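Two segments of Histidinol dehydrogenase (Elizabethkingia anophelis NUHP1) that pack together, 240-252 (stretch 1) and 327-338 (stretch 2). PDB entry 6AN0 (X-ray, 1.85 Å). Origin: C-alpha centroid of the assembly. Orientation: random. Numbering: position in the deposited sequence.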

# COMPACT_ATOMS: atom_id res chain seq x y z
N PRO A 240 -5.25 18.02 -3.96
CA PRO A 240 -6.60 18.60 -3.89
C PRO A 240 -7.66 17.66 -4.48
O PRO A 240 -7.37 16.84 -5.35
N SER A 241 -8.89 17.82 -4.01
CA SER A 241 -9.96 16.94 -4.44
C SER A 241 -10.49 17.35 -5.81
O SER A 241 -10.23 18.46 -6.30
N GLU A 242 -11.23 16.44 -6.43
CA GLU A 242 -11.60 16.61 -7.83
C GLU A 242 -12.79 15.71 -8.16
O GLU A 242 -13.03 14.69 -7.50
N VAL A 243 -13.55 16.10 -9.17
CA VAL A 243 -14.61 15.25 -9.72
C VAL A 243 -14.58 15.34 -11.24
O VAL A 243 -14.27 16.38 -11.82
N LEU A 244 -14.91 14.22 -11.88
CA LEU A 244 -15.19 14.21 -13.31
C LEU A 244 -16.58 13.64 -13.49
O LEU A 244 -16.91 12.60 -12.90
N VAL A 245 -17.41 14.34 -14.25
CA VAL A 245 -18.78 13.94 -14.54
C VAL A 245 -18.89 13.64 -16.03
O VAL A 245 -18.39 14.40 -16.86
N ILE A 246 -19.57 12.54 -16.36
CA ILE A 246 -19.94 12.20 -17.74
C ILE A 246 -21.45 12.30 -17.85
O ILE A 246 -22.18 11.64 -17.10
N ALA A 247 -21.93 13.11 -18.80
CA ALA A 247 -23.36 13.40 -18.92
C ALA A 247 -23.84 13.24 -20.36
O ALA A 247 -23.23 13.79 -21.28
N ASP A 248 -24.93 12.50 -20.55
CA ASP A 248 -25.57 12.44 -21.86
C ASP A 248 -26.91 13.16 -21.79
O ASP A 248 -27.19 13.89 -20.83
N THR A 249 -27.75 12.98 -22.82
CA THR A 249 -29.02 13.69 -22.87
C THR A 249 -29.98 13.29 -21.75
O THR A 249 -30.97 14.01 -21.53
N THR A 250 -29.72 12.20 -21.04
CA THR A 250 -30.58 11.81 -19.92
C THR A 250 -30.15 12.41 -18.60
O THR A 250 -30.85 12.23 -17.60
N ALA A 251 -29.02 13.11 -18.57
CA ALA A 251 -28.59 13.76 -17.34
C ALA A 251 -29.48 14.96 -17.03
O ALA A 251 -30.12 15.53 -17.92
N ASN A 252 -29.53 15.33 -15.75
CA ASN A 252 -30.29 16.49 -15.31
C ASN A 252 -29.32 17.64 -15.12
O ASN A 252 -28.51 17.60 -14.19
N TYR A 327 -7.51 10.55 -17.37
CA TYR A 327 -7.47 11.55 -16.30
C TYR A 327 -7.33 10.90 -14.92
O TYR A 327 -6.63 11.44 -14.04
N ALA A 328 -7.99 9.75 -14.71
CA ALA A 328 -7.98 8.97 -13.47
C ALA A 328 -8.53 9.79 -12.31
O ALA A 328 -7.78 10.16 -11.39
N PRO A 329 -9.83 10.09 -12.31
CA PRO A 329 -10.39 11.03 -11.33
C PRO A 329 -10.55 10.44 -9.94
O PRO A 329 -10.80 9.24 -9.75
N GLU A 330 -10.41 11.30 -8.93
CA GLU A 330 -10.73 10.89 -7.56
C GLU A 330 -12.19 10.42 -7.46
O GLU A 330 -12.48 9.35 -6.90
N HIS A 331 -13.12 11.21 -7.99
CA HIS A 331 -14.53 10.85 -8.05
C HIS A 331 -15.00 10.87 -9.50
O HIS A 331 -14.69 11.81 -10.24
N LEU A 332 -15.79 9.87 -9.88
CA LEU A 332 -16.36 9.79 -11.23
C LEU A 332 -17.87 9.70 -11.09
O LEU A 332 -18.38 8.80 -10.42
N ILE A 333 -18.61 10.62 -11.72
CA ILE A 333 -20.07 10.55 -11.75
C ILE A 333 -20.51 10.19 -13.16
O ILE A 333 -20.24 10.92 -14.12
N LEU A 334 -21.22 9.06 -13.29
CA LEU A 334 -21.77 8.64 -14.59
C LEU A 334 -23.24 9.04 -14.63
O LEU A 334 -24.12 8.28 -14.24
N ALA A 335 -23.50 10.25 -15.13
CA ALA A 335 -24.86 10.75 -15.26
C ALA A 335 -25.42 10.37 -16.63
O ALA A 335 -25.71 11.20 -17.50
N ILE A 336 -25.53 9.06 -16.83
CA ILE A 336 -25.91 8.52 -18.12
C ILE A 336 -26.89 7.38 -17.93
O ILE A 336 -27.04 6.83 -16.83
N GLU A 337 -27.54 7.06 -19.03
CA GLU A 337 -28.42 5.92 -19.17
C GLU A 337 -27.64 4.61 -19.12
O GLU A 337 -26.55 4.50 -19.69
N ASN A 338 -28.21 3.61 -18.44
CA ASN A 338 -27.76 2.21 -18.54
C ASN A 338 -26.28 2.06 -18.17
O ASN A 338 -25.48 1.50 -18.93

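Strands 242-247 and 331-335 run parallel, 16° between their directions, and are paired in register: Leu 244 with Leu 332 and Ile 246 with Leu 334 on one face, Val 245 with Ile 333 on the other. On the first face Leu 244 (t, chi2 151°) and Ile 246 (m, t) form the apolar centre. Leu 244 CD2 lies 3.6 Å from Leu 332 CD1, and Leu 244 CD1 is 3.8 Å from Tyr 327 CD2; Ile 246 CD1 reaches Leu 334 CD2 at 3.8 Å. Both partner leucines have ends that come nearer the other strand than their CA-to-CB bonds suggest. On the opposite face, Ile 333 (m, t) packs against both Val 243 and Val 245, with Ile 333 CG1 3.9 Å from Val 243 CG2 and Ile 333 CB 4.0 Å from Val 245 CG2. Farther along, Ala 335 CB meets Ala 251 CB at 3.8 Å.

Polar groups close both ends. At the start, each glutamate's carboxylate accepts a hydrogen bond from the other's backbone N: Glu 330 N donates to Glu 242 OE1 (2.8 Å, 144°), and Glu 242 N to Glu 330 OE1 (3.0 Å, 150°). His 331 (m) donates through ND1 to Glu 242 O at 2.9 Å and 166°, near its ring plane. At the far end, Asp 248 OD2 accepts a weak bond from Glu 337 N (3.4 Å), while Asp 248 OD1 accepts from Thr 250 OG1 (2.6 Å).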

# COMPACT_ATOMS: atom_id res chain seq x y z
CB PRO A 240 -6.49 19.88 -4.72
CG PRO A 240 -5.00 20.08 -4.99
CD PRO A 240 -4.39 18.71 -4.94
CB SER A 241 -11.09 16.94 -3.41
OG SER A 241 -11.50 18.26 -3.12
CB GLU A 242 -10.41 16.28 -8.74
CG GLU A 242 -9.96 14.86 -8.51
CD GLU A 242 -8.62 14.49 -9.10
OE1 GLU A 242 -8.50 13.32 -9.52
OE2 GLU A 242 -7.69 15.34 -9.10
CB VAL A 243 -16.02 15.61 -9.17
CG1 VAL A 243 -16.47 16.99 -9.67
CG2 VAL A 243 -17.05 14.55 -9.57
CB LEU A 244 -14.14 13.38 -14.07
CG LEU A 244 -14.19 13.37 -15.60
CD1 LEU A 244 -12.79 13.16 -16.16
CD2 LEU A 244 -15.14 12.27 -16.13
CB VAL A 245 -19.80 15.04 -14.15
CG1 VAL A 245 -21.24 14.58 -14.44
CG2 VAL A 245 -19.61 15.44 -12.69
CB ILE A 246 -19.45 10.80 -18.13
CG1 ILE A 246 -17.92 10.71 -18.01
CG2 ILE A 246 -19.92 10.46 -19.55
CD1 ILE A 246 -17.35 9.33 -18.43
CB ALA A 247 -23.65 14.84 -18.44
CB ASP A 248 -25.68 10.98 -22.34
CG ASP A 248 -26.64 10.13 -21.51
OD1 ASP A 248 -27.34 10.67 -20.64
OD2 ASP A 248 -26.69 8.90 -21.75
CB THR A 249 -29.69 13.47 -24.24
OG1 THR A 249 -29.88 12.07 -24.45
CG2 THR A 249 -28.83 14.03 -25.35
CB THR A 250 -30.63 10.28 -19.76
OG1 THR A 250 -29.38 9.80 -19.24
CG2 THR A 250 -30.93 9.60 -21.09
CB ALA A 251 -27.13 14.20 -17.45
CB ASN A 252 -31.04 16.19 -14.01
CG ASN A 252 -31.93 17.33 -13.56
OD1 ASN A 252 -31.51 18.49 -13.54
ND2 ASN A 252 -33.16 17.01 -13.18
CB TYR A 327 -8.74 12.40 -16.36
CG TYR A 327 -8.86 13.49 -15.31
CD1 TYR A 327 -8.23 14.72 -15.48
CD2 TYR A 327 -9.61 13.29 -14.16
CE1 TYR A 327 -8.34 15.72 -14.52
CE2 TYR A 327 -9.73 14.27 -13.20
CZ TYR A 327 -9.10 15.49 -13.38
OH TYR A 327 -9.22 16.46 -12.43
CB ALA A 328 -6.57 8.45 -13.16
CB PRO A 329 -11.77 11.37 -11.92
CG PRO A 329 -12.16 10.08 -12.68
CD PRO A 329 -10.84 9.58 -13.25
CB GLU A 330 -10.48 12.04 -6.59
CG GLU A 330 -10.78 11.68 -5.15
CD GLU A 330 -10.91 12.89 -4.25
OE1 GLU A 330 -11.10 14.01 -4.76
OE2 GLU A 330 -10.86 12.71 -3.01
CB HIS A 331 -15.42 11.82 -7.28
CG HIS A 331 -15.03 12.02 -5.85
ND1 HIS A 331 -14.21 13.07 -5.45
CD2 HIS A 331 -15.37 11.35 -4.73
CE1 HIS A 331 -14.06 13.02 -4.14
NE2 HIS A 331 -14.74 11.99 -3.68
CB LEU A 332 -15.83 8.56 -11.97
CG LEU A 332 -16.50 8.23 -13.30
CD1 LEU A 332 -16.33 9.41 -14.27
CD2 LEU A 332 -15.89 6.96 -13.90
CB ILE A 333 -20.72 11.86 -11.28
CG1 ILE A 333 -20.23 12.23 -9.87
CG2 ILE A 333 -22.25 11.73 -11.31
CD1 ILE A 333 -20.86 13.50 -9.29
CB LEU A 334 -21.60 7.14 -14.81
CG LEU A 334 -20.18 6.61 -14.87
CD1 LEU A 334 -20.24 5.13 -15.26
CD2 LEU A 334 -19.29 7.43 -15.84
CB ALA A 335 -24.90 12.27 -15.03
CB ILE A 336 -24.71 8.01 -18.95
CG1 ILE A 336 -24.09 6.78 -18.25
CG2 ILE A 336 -23.72 9.13 -19.22
CD1 ILE A 336 -22.78 6.31 -18.83
CB GLU A 337 -29.13 6.04 -20.51
CG GLU A 337 -30.50 5.46 -20.60
CD GLU A 337 -31.22 5.99 -21.82
OE1 GLU A 337 -30.65 5.93 -22.94
OE2 GLU A 337 -32.34 6.50 -21.66
CB ASN A 338 -28.04 1.66 -19.94
CG ASN A 338 -29.52 1.61 -20.25
OD1 ASN A 338 -30.34 1.35 -19.37
ND2 ASN A 338 -29.87 1.87 -21.50